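Long-range contacts in carbamate kinase (Mycoplasma penetrans, PDB 4AXS), which probably catalyses the reversible transfer of phosphate between ATP and carbamate, the ATP-yielding step of the arginine deiminase pathway: residues 134-139 against 186-191; 64-69 against 203-208; 230-235 against 292-297. All blocks are in the same frame, centred on the assembly; numbering follows the deposited sequence.

Contact 1. Residues 134-139 against 186-191; sequences QTIVDA and IPVDFI
Ile136 pairs with both Val188 and Asp189, a classic beta bulge in the antiparallel pairing of strands 134-137 and 187-190, whose axes make an angle of 137°. The backbone supplies three bonds. Ile136 N reaches Asp189 O at 2.6 Å from above the carbonyl plane, 36° out of it, whereas Val188 N meets Ile136 O at 2.8 Å almost head-on to the carbonyl. Beyond the bulge, Ile191 N donates to Gln134 O over 3.2 Å, in the carbonyl plane.

Apolar contacts flank the pairing. Ile136 CG2 lies 3.6 Å from Val188 CG2, the two side chains crossing at about a right angle. Pro187 CB packs 3.6 Å from Thr135 CG2, and the chain of Gln134 runs alongside Ile191.

The polar side chains come in differently. With its CG between the backbone N and the carbonyl carbon (chi1 67°), Asp189 lies alongside Ile136 and brings OD1 to 3.3 Å from Ile136 CB. Thr135 OG1 sits at the edge of the Phe190 ring, in its plane, 3.3 Å from CD1; its hydrogen-bonding partner is Gly212 O.

Strand 187-190 forms one margin of a four-stranded mixed sheet. Strand 134-137 continues that sheet through backbone bonds to strand 214-218, helix 232-242 covers Pro187 and Phe190, and Gln134 NE2 bonds Thr216 of its own chain and Thr113 of the second subunit.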
ATOM      1  N   GLN A 134       4.645  -5.861   5.834  1.00 37.29           N
ATOM      2  CA  GLN A 134       5.040  -7.265   5.873  1.00 38.95           C
ATOM      3  C   GLN A 134       5.386  -7.658   7.309  1.00 44.74           C
ATOM      4  O   GLN A 134       6.230  -7.029   7.964  1.00 44.40           O
ATOM      5  CB  GLN A 134       6.199  -7.561   4.910  1.00 39.24           C
ATOM      6  CG  GLN A 134       5.737  -7.920   3.494  1.00 42.33           C
ATOM      7  CD  GLN A 134       6.887  -8.269   2.540  1.00 47.10           C
ATOM      8  OE1 GLN A 134       7.477  -7.393   1.918  1.00 43.81           O
ATOM      9  NE2 GLN A 134       7.195  -9.554   2.420  1.00 49.16           N
ATOM     10  N   THR A 135       4.697  -8.680   7.804  1.00 41.82           N
ATOM     11  CA  THR A 135       4.873  -9.112   9.170  1.00 40.45           C
ATOM     12  C   THR A 135       5.772 -10.326   9.225  1.00 40.63           C
ATOM     13  O   THR A 135       5.510 -11.342   8.587  1.00 40.29           O
ATOM     14  CB  THR A 135       3.528  -9.427   9.867  1.00 43.37           C
ATOM     15  OG1 THR A 135       2.772  -8.222  10.023  1.00 36.61           O
ATOM     16  CG2 THR A 135       3.768 -10.066  11.258  1.00 39.60           C
ATOM     17  N   ILE A 136       6.842 -10.189  10.000  1.00 43.31           N
ATOM     18  CA  ILE A 136       7.780 -11.266  10.237  1.00 43.82           C
ATOM     19  C   ILE A 136       7.187 -12.304  11.177  1.00 46.99           C
ATOM     20  O   ILE A 136       6.695 -11.993  12.267  1.00 47.97           O
ATOM     21  CB  ILE A 136       9.085 -10.736  10.843  1.00 49.55           C
ATOM     22  CG1 ILE A 136       9.543  -9.469  10.109  1.00 47.04           C
ATOM     23  CG2 ILE A 136      10.159 -11.803  10.796  1.00 47.00           C
ATOM     24  CD1 ILE A 136      10.059  -9.730   8.711  1.00 51.63           C
ATOM     25  N   VAL A 137       7.207 -13.547  10.727  1.00 50.56           N
ATOM     26  CA  VAL A 137       6.867 -14.659  11.592  1.00 50.27           C
ATOM     27  C   VAL A 137       7.998 -15.664  11.480  1.00 55.36           C
ATOM     28  O   VAL A 137       8.741 -15.675  10.486  1.00 55.66           O
ATOM     29  CB  VAL A 137       5.535 -15.309  11.200  1.00 47.17           C
ATOM     30  CG1 VAL A 137       4.412 -14.293  11.314  1.00 48.17           C
ATOM     31  CG2 VAL A 137       5.613 -15.863   9.789  1.00 49.82           C
ATOM     32  N   ASP A 138       8.148 -16.474  12.519  1.00 49.68           N
ATOM     33  CA  ASP A 138       9.097 -17.569  12.529  1.00 53.19           C
ATOM     34  C   ASP A 138       8.506 -18.714  11.705  1.00 58.12           C
ATOM     35  O   ASP A 138       7.298 -18.973  11.766  1.00 57.37           O
ATOM     36  CB  ASP A 138       9.374 -17.978  13.984  1.00 60.55           C
ATOM     37  CG  ASP A 138       9.722 -19.442  14.134  1.00 62.85           C
ATOM     38  OD1 ASP A 138      10.919 -19.789  14.018  1.00 60.89           O
ATOM     39  OD2 ASP A 138       8.792 -20.241  14.389  1.00 63.35           O
ATOM     40  N   ALA A 139       9.351 -19.376  10.916  1.00 58.06           N
ATOM     41  CA  ALA A 139       8.894 -20.414   9.986  1.00 55.44           C
ATOM     42  C   ALA A 139       8.600 -21.732  10.682  1.00 59.23           C
ATOM     43  O   ALA A 139       7.937 -22.608  10.120  1.00 59.14           O
ATOM     44  CB  ALA A 139       9.914 -20.621   8.883  1.00 56.71           C
ATOM     45  N   ILE A 186       2.371 -16.289  14.704  1.00 53.05           N
ATOM     46  CA  ILE A 186       2.627 -15.238  15.674  1.00 47.99           C
ATOM     47  C   ILE A 186       3.628 -14.204  15.132  1.00 49.66           C
ATOM     48  O   ILE A 186       4.723 -14.558  14.679  1.00 48.12           O
ATOM     49  CB  ILE A 186       3.170 -15.841  16.974  1.00 46.84           C
ATOM     50  CG1 ILE A 186       2.095 -16.705  17.632  1.00 52.16           C
ATOM     51  CG2 ILE A 186       3.652 -14.750  17.919  1.00 48.46           C
ATOM     52  CD1 ILE A 186       0.871 -15.932  18.067  1.00 48.85           C
ATOM     53  N   PRO A 187       3.250 -12.922  15.195  1.00 40.77           N
ATOM     54  CA  PRO A 187       3.990 -11.779  14.668  1.00 44.84           C
ATOM     55  C   PRO A 187       5.182 -11.348  15.524  1.00 52.74           C
ATOM     56  O   PRO A 187       4.973 -10.804  16.604  1.00 53.86           O
ATOM     57  CB  PRO A 187       2.943 -10.660  14.673  1.00 40.66           C
ATOM     58  CG  PRO A 187       1.634 -11.339  14.864  1.00 42.51           C
ATOM     59  CD  PRO A 187       1.931 -12.522  15.696  1.00 43.80           C
ATOM     60  N   VAL A 188       6.404 -11.538  15.023  1.00 52.57           N
ATOM     61  CA  VAL A 188       7.613 -11.165  15.759  1.00 50.47           C
ATOM     62  C   VAL A 188       8.154  -9.763  15.429  1.00 50.21           C
ATOM     63  O   VAL A 188       8.680  -9.074  16.306  1.00 54.06           O
ATOM     64  CB  VAL A 188       8.700 -12.232  15.614  1.00 49.35           C
ATOM     65  CG1 VAL A 188       8.087 -13.601  15.862  1.00 50.93           C
ATOM     66  CG2 VAL A 188       9.302 -12.182  14.241  1.00 49.53           C
ATOM     67  N   ASP A 189       8.039  -9.346  14.172  1.00 48.95           N
ATOM     68  CA  ASP A 189       8.177  -7.923  13.841  1.00 52.23           C
ATOM     69  C   ASP A 189       7.813  -7.564  12.406  1.00 47.57           C
ATOM     70  O   ASP A 189       7.024  -8.248  11.769  1.00 43.15           O
ATOM     71  CB  ASP A 189       9.547  -7.334  14.219  1.00 52.97           C
ATOM     72  CG  ASP A 189      10.670  -7.901  13.405  1.00 54.78           C
ATOM     73  OD1 ASP A 189      10.695  -9.138  13.244  1.00 56.26           O
ATOM     74  OD2 ASP A 189      11.530  -7.114  12.943  1.00 51.13           O
ATOM     75  N   PHE A 190       8.371  -6.463  11.917  1.00 46.79           N
ATOM     76  CA  PHE A 190       7.844  -5.849  10.708  1.00 48.67           C
ATOM     77  C   PHE A 190       8.917  -5.127   9.929  1.00 47.49           C
ATOM     78  O   PHE A 190       9.802  -4.514  10.509  1.00 47.86           O
ATOM     79  CB  PHE A 190       6.700  -4.893  11.076  1.00 49.12           C
ATOM     80  CG  PHE A 190       5.776  -5.437  12.140  1.00 41.07           C
ATOM     81  CD1 PHE A 190       4.759  -6.325  11.804  1.00 44.47           C
ATOM     82  CD2 PHE A 190       5.933  -5.076  13.478  1.00 47.22           C
ATOM     83  CE1 PHE A 190       3.899  -6.833  12.780  1.00 46.25           C
ATOM     84  CE2 PHE A 190       5.068  -5.591  14.472  1.00 45.18           C
ATOM     85  CZ  PHE A 190       4.062  -6.470  14.115  1.00 37.76           C
ATOM     86  N   ILE A 191       8.829  -5.199   8.606  1.00 51.39           N
ATOM     87  CA  ILE A 191       9.907  -4.720   7.751  1.00 46.94           C
ATOM     88  C   ILE A 191      10.432  -3.304   8.034  1.00 50.73           C
ATOM     89  O   ILE A 191      11.639  -3.063   7.952  1.00 56.33           O
ATOM     90  CB  ILE A 191       9.582  -4.905   6.257  1.00 52.84           C
ATOM     91  CG1 ILE A 191       9.741  -6.381   5.879  1.00 54.76           C
ATOM     92  CG2 ILE A 191      10.501  -4.047   5.385  1.00 41.48           C
ATOM     93  CD1 ILE A 191      10.208  -6.604   4.442  1.00 45.30           C
TER

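Contact 2. Residues 64-69 against 203-208; sequences VIVGHG and GCVCIV
Val66 is held at both ends by Cys206 and Val208: its N donates to Cys206 O at 2.9 Å, and its O accepts Val208 N at 2.8 Å, close to the carbonyl direction. The same oxygen is approached by Ile207 CA at 3.2 Å, a CA-H...O contact. Val66 carries CG1 anti to the backbone N (chi1 -175°), which leaves CG2 beside that N and 4.3 Å from Val205 CG2, while its CB faces Ile207 CG1.

The strands run parallel, 18° apart, and this single bridge joins the edge strand 64-68 of one sheet to the short pair 128-130 and 205-207, as in the continuous central sheet of the amino acid kinase fold. Helices 48-59 and 96-121 both pack against Val66.

Past Val66, Val208 and Ile65 cross at a slant, CG2 to CG2 at 4.1 Å. His68 CG stands between the backbone N and the carbonyl carbon (chi1 68°), and the ring turns an edge to Ile207 CG2, 4.3 Å from CD2. Both ring nitrogens are engaged, which fixes the flip of the ring: ND1 donates to Gly69 O at 2.9 Å in a nearly straight bond, with that oxygen in the ring plane, and NE2 bonds Tyr130 OH.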
ATOM      1  N   VAL A  64      -2.205   8.976  17.535  1.00 57.39           N
ATOM      2  CA  VAL A  64      -2.981   7.806  17.133  1.00 51.23           C
ATOM      3  C   VAL A  64      -2.288   7.044  16.012  1.00 53.67           C
ATOM      4  O   VAL A  64      -2.186   7.529  14.882  1.00 55.85           O
ATOM      5  CB  VAL A  64      -4.419   8.170  16.671  1.00 54.00           C
ATOM      6  CG1 VAL A  64      -5.213   6.907  16.335  1.00 48.59           C
ATOM      7  CG2 VAL A  64      -5.147   8.996  17.726  1.00 50.15           C
ATOM      8  N   ILE A  65      -1.805   5.852  16.340  1.00 52.40           N
ATOM      9  CA  ILE A  65      -1.305   4.911  15.352  1.00 44.18           C
ATOM     10  C   ILE A  65      -2.488   4.071  14.878  1.00 45.34           C
ATOM     11  O   ILE A  65      -3.204   3.488  15.685  1.00 37.90           O
ATOM     12  CB  ILE A  65      -0.262   3.990  15.968  1.00 47.27           C
ATOM     13  CG1 ILE A  65       0.954   4.799  16.436  1.00 53.57           C
ATOM     14  CG2 ILE A  65       0.158   2.918  14.966  1.00 49.71           C
ATOM     15  CD1 ILE A  65       0.714   5.708  17.621  1.00 51.92           C
ATOM     16  N   VAL A  66      -2.709   4.015  13.569  1.00 47.54           N
ATOM     17  CA  VAL A  66      -3.916   3.362  13.063  1.00 45.60           C
ATOM     18  C   VAL A  66      -3.668   2.026  12.363  1.00 42.38           C
ATOM     19  O   VAL A  66      -2.652   1.850  11.684  1.00 43.28           O
ATOM     20  CB  VAL A  66      -4.713   4.301  12.151  1.00 40.17           C
ATOM     21  CG1 VAL A  66      -6.006   3.641  11.734  1.00 38.16           C
ATOM     22  CG2 VAL A  66      -4.994   5.603  12.877  1.00 36.91           C
ATOM     23  N   GLY A  67      -4.604   1.092  12.544  1.00 40.73           N
ATOM     24  CA  GLY A  67      -4.513  -0.244  11.982  1.00 38.43           C
ATOM     25  C   GLY A  67      -5.890  -0.789  11.650  1.00 39.18           C
ATOM     26  O   GLY A  67      -6.892  -0.190  12.019  1.00 40.20           O
ATOM     27  N   HIS A  68      -5.948  -1.920  10.948  1.00 38.85           N
ATOM     28  CA  HIS A  68      -7.221  -2.466  10.482  1.00 37.71           C
ATOM     29  C   HIS A  68      -7.095  -3.915  10.044  1.00 36.29           C
ATOM     30  O   HIS A  68      -6.022  -4.358   9.636  1.00 35.22           O
ATOM     31  CB  HIS A  68      -7.762  -1.647   9.308  1.00 38.77           C
ATOM     32  CG  HIS A  68      -6.946  -1.775   8.057  1.00 36.35           C
ATOM     33  ND1 HIS A  68      -7.126  -2.796   7.150  1.00 31.88           N
ATOM     34  CD2 HIS A  68      -5.945  -1.007   7.566  1.00 33.41           C
ATOM     35  CE1 HIS A  68      -6.260  -2.667   6.165  1.00 30.58           C
ATOM     36  NE2 HIS A  68      -5.536  -1.585   6.390  1.00 36.11           N
ATOM     37  N   GLY A  69      -8.202  -4.646  10.121  1.00 33.79           N
ATOM     38  CA  GLY A  69      -8.236  -6.020   9.661  1.00 33.16           C
ATOM     39  C   GLY A  69      -8.662  -6.054   8.212  1.00 36.61           C
ATOM     40  O   GLY A  69      -8.886  -5.003   7.601  1.00 33.38           O
ATOM     41  N   GLY A 203       4.928  13.935  14.254  1.00 57.23           N
ATOM     42  CA  GLY A 203       3.496  13.902  14.482  1.00 57.07           C
ATOM     43  C   GLY A 203       2.743  13.242  13.342  1.00 60.71           C
ATOM     44  O   GLY A 203       1.605  13.604  13.045  1.00 63.76           O
ATOM     45  N   CYS A 204       3.365  12.271  12.688  1.00 53.18           N
ATOM     46  CA  CYS A 204       2.712  11.654  11.546  1.00 54.96           C
ATOM     47  C   CYS A 204       1.722  10.605  12.008  1.00 55.47           C
ATOM     48  O   CYS A 204       2.067   9.726  12.797  1.00 58.57           O
ATOM     49  CB  CYS A 204       3.741  11.071  10.584  1.00 56.04           C
ATOM     50  SG  CYS A 204       4.777  12.353   9.805  1.00 55.65           S
ATOM     51  N   VAL A 205       0.481  10.726  11.546  1.00 50.57           N
ATOM     52  CA  VAL A 205      -0.532   9.712  11.821  1.00 48.97           C
ATOM     53  C   VAL A 205      -0.386   8.542  10.838  1.00 48.31           C
ATOM     54  O   VAL A 205      -0.758   8.644   9.668  1.00 47.54           O
ATOM     55  CB  VAL A 205      -1.957  10.303  11.794  1.00 46.57           C
ATOM     56  CG1 VAL A 205      -2.115  11.228  10.624  1.00 52.83           C
ATOM     57  CG2 VAL A 205      -3.004   9.197  11.758  1.00 47.59           C
ATOM     58  N   CYS A 206       0.157   7.437  11.348  1.00 46.09           N
ATOM     59  CA  CYS A 206       0.627   6.312  10.551  1.00 43.42           C
ATOM     60  C   CYS A 206      -0.322   5.124  10.537  1.00 40.62           C
ATOM     61  O   CYS A 206      -0.662   4.588  11.583  1.00 37.41           O
ATOM     62  CB  CYS A 206       1.950   5.807  11.117  1.00 48.93           C
ATOM     63  SG  CYS A 206       3.204   7.049  11.356  1.00 52.80           S
ATOM     64  N   ILE A 207      -0.696   4.677   9.341  1.00 42.48           N
ATOM     65  CA  ILE A 207      -1.549   3.503   9.198  1.00 40.28           C
ATOM     66  C   ILE A 207      -0.699   2.298   8.834  1.00 37.50           C
ATOM     67  O   ILE A 207      -0.017   2.296   7.809  1.00 34.99           O
ATOM     68  CB  ILE A 207      -2.641   3.721   8.142  1.00 37.46           C
ATOM     69  CG1 ILE A 207      -3.324   5.074   8.359  1.00 36.08           C
ATOM     70  CG2 ILE A 207      -3.645   2.583   8.177  1.00 32.49           C
ATOM     71  CD1 ILE A 207      -4.287   5.456   7.260  1.00 35.81           C
ATOM     72  N   VAL A 208      -0.737   1.280   9.690  1.00 36.19           N
ATOM     73  CA  VAL A 208       0.084   0.088   9.513  1.00 34.12           C
ATOM     74  C   VAL A 208      -0.642  -1.190   9.912  1.00 37.33           C
ATOM     75  O   VAL A 208      -1.755  -1.152  10.461  1.00 38.58           O
ATOM     76  CB  VAL A 208       1.355   0.162  10.354  1.00 36.94           C
ATOM     77  CG1 VAL A 208       2.288   1.231   9.817  1.00 41.29           C
ATOM     78  CG2 VAL A 208       1.005   0.425  11.806  1.00 40.63           C
TER

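Contact 3. Residues 230-235 against 292-297; sequences IDKDFA and LPKIKA. With SO4 (sulfate ion), chain B.
Phe234 and Ala297 bring together the N-terminal parts of two helices, 232-242 and 292-302, the former opening with Asp231 as its N-cap. The aromatic ring presents its edge to the second helix: Ala297 CB lies near the ring plane, 3.4 Å from Phe234 CD1, with Lys296 CB close to the same plane. Pro293 O approaches the ring obliquely, 3.4 Å from CE1.

Asp231 works in two directions. Its CG is anti to the backbone N (chi1 178°), which brings OD1 back over the helix start to accept Phe234 N at 3.0 Å, with a fairly straight 161° bond, and Asp233 N more weakly. OD1 also stands over one face of the Phe234 ring, displaced toward the rim. The other oxygen, OD2, turns across to Pro293, whose CB it meets at 3.4 Å; the two side chains cross at about a right angle.

Next to this apolar patch lies a salt-bridge network with Asp233 at its middle. Lys232 NZ grips Asp233 OD1 at 2.9 Å, coming from above the carboxylate, 37° out of its plane. Lys294 reaches Asp233 OD2 from the other helix, its chain crossing that of Asp233 obliquely, but at 3.4 Å its NZ makes only a weak bond; Ser290 O is its stronger partner. Thus one carboxylate gathers two ammonium groups, one from each helix.

Lys294 makes a long, weak ion pair with a second sulfate. The sulfate held by Lys232, probably from the crystallisation liquor, is also bound by Gly33 N, an arrangement consistent with a site for phosphate groups of a substrate. Bent at chi2 and chi4, the Lys232 chain curls so that CG, CE and NZ all come near this ion, and NZ donates to sulfate O4 over 3.2 Å.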
ATOM      1  N   ILE A 230      -2.439 -13.336   9.584  1.00 49.46           N
ATOM      2  CA  ILE A 230      -1.939 -12.962  10.874  1.00 41.83           C
ATOM      3  C   ILE A 230      -3.078 -12.206  11.480  1.00 41.51           C
ATOM      4  O   ILE A 230      -3.667 -11.348  10.825  1.00 41.21           O
ATOM      5  CB  ILE A 230      -0.718 -12.068  10.733  1.00 41.72           C
ATOM      6  CG1 ILE A 230       0.445 -12.906  10.190  1.00 42.54           C
ATOM      7  CG2 ILE A 230      -0.391 -11.407  12.057  1.00 35.96           C
ATOM      8  CD1 ILE A 230       1.584 -12.110   9.692  1.00 38.67           C
ATOM      9  N   ASP A 231      -3.427 -12.570  12.711  1.00 40.44           N
ATOM     10  CA  ASP A 231      -4.514 -11.938  13.421  1.00 30.15           C
ATOM     11  C   ASP A 231      -4.157 -10.465  13.641  1.00 34.89           C
ATOM     12  O   ASP A 231      -3.134 -10.147  14.256  1.00 32.95           O
ATOM     13  CB  ASP A 231      -4.734 -12.662  14.745  1.00 37.05           C
ATOM     14  CG  ASP A 231      -5.830 -12.035  15.579  1.00 39.31           C
ATOM     15  OD1 ASP A 231      -5.592 -10.947  16.149  1.00 36.85           O
ATOM     16  OD2 ASP A 231      -6.932 -12.623  15.636  1.00 38.89           O
ATOM     17  N   LYS A 232      -4.992  -9.574  13.113  1.00 30.56           N
ATOM     18  CA  LYS A 232      -4.725  -8.147  13.162  1.00 30.58           C
ATOM     19  C   LYS A 232      -4.602  -7.614  14.593  1.00 34.75           C
ATOM     20  O   LYS A 232      -3.837  -6.678  14.846  1.00 32.71           O
ATOM     21  CB  LYS A 232      -5.779  -7.365  12.361  1.00 32.65           C
ATOM     22  CG  LYS A 232      -7.202  -7.377  12.944  1.00 34.99           C
ATOM     23  CD  LYS A 232      -7.437  -6.187  13.858  1.00 33.29           C
ATOM     24  CE  LYS A 232      -8.913  -5.851  13.961  1.00 40.50           C
ATOM     25  NZ  LYS A 232      -9.690  -6.896  14.694  1.00 48.17           N
ATOM     26  N   ASP A 233      -5.340  -8.204  15.534  1.00 36.25           N
ATOM     27  CA  ASP A 233      -5.220  -7.769  16.933  1.00 34.26           C
ATOM     28  C   ASP A 233      -3.814  -8.074  17.500  1.00 31.56           C
ATOM     29  O   ASP A 233      -3.157  -7.194  18.039  1.00 31.40           O
ATOM     30  CB  ASP A 233      -6.368  -8.327  17.795  1.00 35.94           C
ATOM     31  CG  ASP A 233      -7.759  -7.883  17.293  1.00 39.66           C
ATOM     32  OD1 ASP A 233      -7.973  -6.671  17.063  1.00 32.69           O
ATOM     33  OD2 ASP A 233      -8.649  -8.755  17.141  1.00 41.28           O
ATOM     34  N   PHE A 234      -3.345  -9.309  17.339  1.00 33.83           N
ATOM     35  CA  PHE A 234      -1.958  -9.658  17.646  1.00 33.67           C
ATOM     36  C   PHE A 234      -0.991  -8.699  16.948  1.00 39.21           C
ATOM     37  O   PHE A 234      -0.057  -8.171  17.558  1.00 39.45           O
ATOM     38  CB  PHE A 234      -1.620 -11.061  17.127  1.00 34.56           C
ATOM     39  CG  PHE A 234      -2.286 -12.190  17.869  1.00 42.98           C
ATOM     40  CD1 PHE A 234      -2.853 -12.007  19.117  1.00 39.89           C
ATOM     41  CD2 PHE A 234      -2.310 -13.465  17.317  1.00 49.88           C
ATOM     42  CE1 PHE A 234      -3.430 -13.055  19.778  1.00 37.44           C
ATOM     43  CE2 PHE A 234      -2.903 -14.524  17.995  1.00 46.18           C
ATOM     44  CZ  PHE A 234      -3.464 -14.309  19.220  1.00 33.38           C
ATOM     45  N   ALA A 235      -1.203  -8.497  15.650  1.00 33.16           N
ATOM     46  CA  ALA A 235      -0.277  -7.701  14.867  1.00 37.31           C
ATOM     47  C   ALA A 235      -0.207  -6.327  15.475  1.00 34.08           C
ATOM     48  O   ALA A 235       0.859  -5.837  15.800  1.00 38.97           O
ATOM     49  CB  ALA A 235      -0.712  -7.625  13.381  1.00 35.01           C
ATOM     50  N   LEU A 292     -11.512 -14.306  21.969  1.00 46.64           N
ATOM     51  CA  LEU A 292     -10.315 -14.890  22.567  1.00 42.17           C
ATOM     52  C   LEU A 292      -9.036 -14.200  22.109  1.00 40.51           C
ATOM     53  O   LEU A 292      -8.279 -13.703  22.941  1.00 38.52           O
ATOM     54  CB  LEU A 292     -10.258 -16.402  22.307  1.00 45.75           C
ATOM     55  CG  LEU A 292      -9.335 -17.230  23.208  1.00 47.54           C
ATOM     56  CD1 LEU A 292      -9.525 -16.863  24.695  1.00 44.28           C
ATOM     57  CD2 LEU A 292      -9.554 -18.726  22.980  1.00 43.37           C
ATOM     58  N   PRO A 293      -8.796 -14.162  20.783  1.00 41.58           N
ATOM     59  CA  PRO A 293      -7.597 -13.534  20.217  1.00 38.28           C
ATOM     60  C   PRO A 293      -7.461 -12.074  20.615  1.00 36.95           C
ATOM     61  O   PRO A 293      -6.333 -11.628  20.837  1.00 35.66           O
ATOM     62  CB  PRO A 293      -7.832 -13.634  18.702  1.00 42.85           C
ATOM     63  CG  PRO A 293      -8.715 -14.804  18.538  1.00 42.13           C
ATOM     64  CD  PRO A 293      -9.637 -14.760  19.728  1.00 46.14           C
ATOM     65  N   LYS A 294      -8.576 -11.349  20.704  1.00 35.69           N
ATOM     66  CA  LYS A 294      -8.548  -9.938  21.083  1.00 34.56           C
ATOM     67  C   LYS A 294      -8.144  -9.798  22.540  1.00 37.75           C
ATOM     68  O   LYS A 294      -7.350  -8.929  22.909  1.00 38.38           O
ATOM     69  CB  LYS A 294      -9.906  -9.280  20.868  1.00 35.77           C
ATOM     70  CG  LYS A 294     -10.595  -9.639  19.571  1.00 42.47           C
ATOM     71  CD  LYS A 294     -11.972  -9.000  19.493  1.00 46.09           C
ATOM     72  CE  LYS A 294     -12.207  -8.402  18.114  1.00 52.30           C
ATOM     73  NZ  LYS A 294     -11.942  -9.404  17.035  1.00 60.94           N
ATOM     74  N   ILE A 295      -8.706 -10.665  23.367  1.00 38.00           N
ATOM     75  CA  ILE A 295      -8.371 -10.717  24.771  1.00 37.09           C
ATOM     76  C   ILE A 295      -6.891 -11.015  24.936  1.00 37.84           C
ATOM     77  O   ILE A 295      -6.156 -10.260  25.579  1.00 38.06           O
ATOM     78  CB  ILE A 295      -9.180 -11.821  25.471  1.00 40.72           C
ATOM     79  CG1 ILE A 295     -10.666 -11.448  25.498  1.00 43.98           C
ATOM     80  CG2 ILE A 295      -8.635 -12.089  26.878  1.00 39.97           C
ATOM     81  CD1 ILE A 295     -10.941 -10.087  26.086  1.00 36.78           C
ATOM     82  N   LYS A 296      -6.465 -12.124  24.351  1.00 33.02           N
ATOM     83  CA  LYS A 296      -5.086 -12.559  24.464  1.00 36.81           C
ATOM     84  C   LYS A 296      -4.115 -11.476  23.990  1.00 38.38           C
ATOM     85  O   LYS A 296      -3.162 -11.125  24.692  1.00 39.56           O
ATOM     86  CB  LYS A 296      -4.884 -13.848  23.677  1.00 36.70           C
ATOM     87  CG  LYS A 296      -5.541 -15.068  24.305  1.00 33.18           C
ATOM     88  CD  LYS A 296      -5.563 -16.251  23.335  1.00 39.75           C
ATOM     89  CE  LYS A 296      -5.289 -17.577  24.037  1.00 44.74           C
ATOM     90  NZ  LYS A 296      -5.372 -18.734  23.089  1.00 52.86           N
ATOM     91  N   ALA A 297      -4.373 -10.934  22.804  1.00 38.68           N
ATOM     92  CA  ALA A 297      -3.583  -9.815  22.291  1.00 41.48           C
ATOM     93  C   ALA A 297      -3.593  -8.605  23.231  1.00 39.46           C
ATOM     94  O   ALA A 297      -2.596  -7.905  23.353  1.00 45.12           O
ATOM     95  CB  ALA A 297      -4.059  -9.411  20.888  1.00 41.35           C
TER
HETATM   96  S   SO4 B1311     -10.814  -9.136  11.008  1.00 58.37           S
HETATM   97  O1  SO4 B1311      -9.949  -9.999  10.202  1.00 36.82           O
HETATM   98  O2  SO4 B1311     -10.826  -7.829  10.356  1.00 46.61           O
HETATM   99  O3  SO4 B1311     -12.193  -9.636  11.084  1.00 58.34           O
HETATM  100  O4  SO4 B1311     -10.329  -9.057  12.395  1.00 56.57           O

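The start of helix 232-242 and the residues just before it tie the three contacts together. Ile230, in contact 3, packs on contact 1 with its CD1 3.3 Å from Thr135 CB, while Lys232, two residues on, leans on contact 2, its CG 3.7 Å from Gly69 CA. Contacts 1 and 2 do not touch: their nearest atoms are about 7 Å apart and their centres about 18 Å. Along the chain, contact 1 falls within the span that contact 2 brackets, and contact 3 follows both. The sulfate bound by Lys232 lies just past strand 64-68, its O2 3.2 Å from Gly69 CA, so contacts 2 and 3 both border the probable phosphate-binding region.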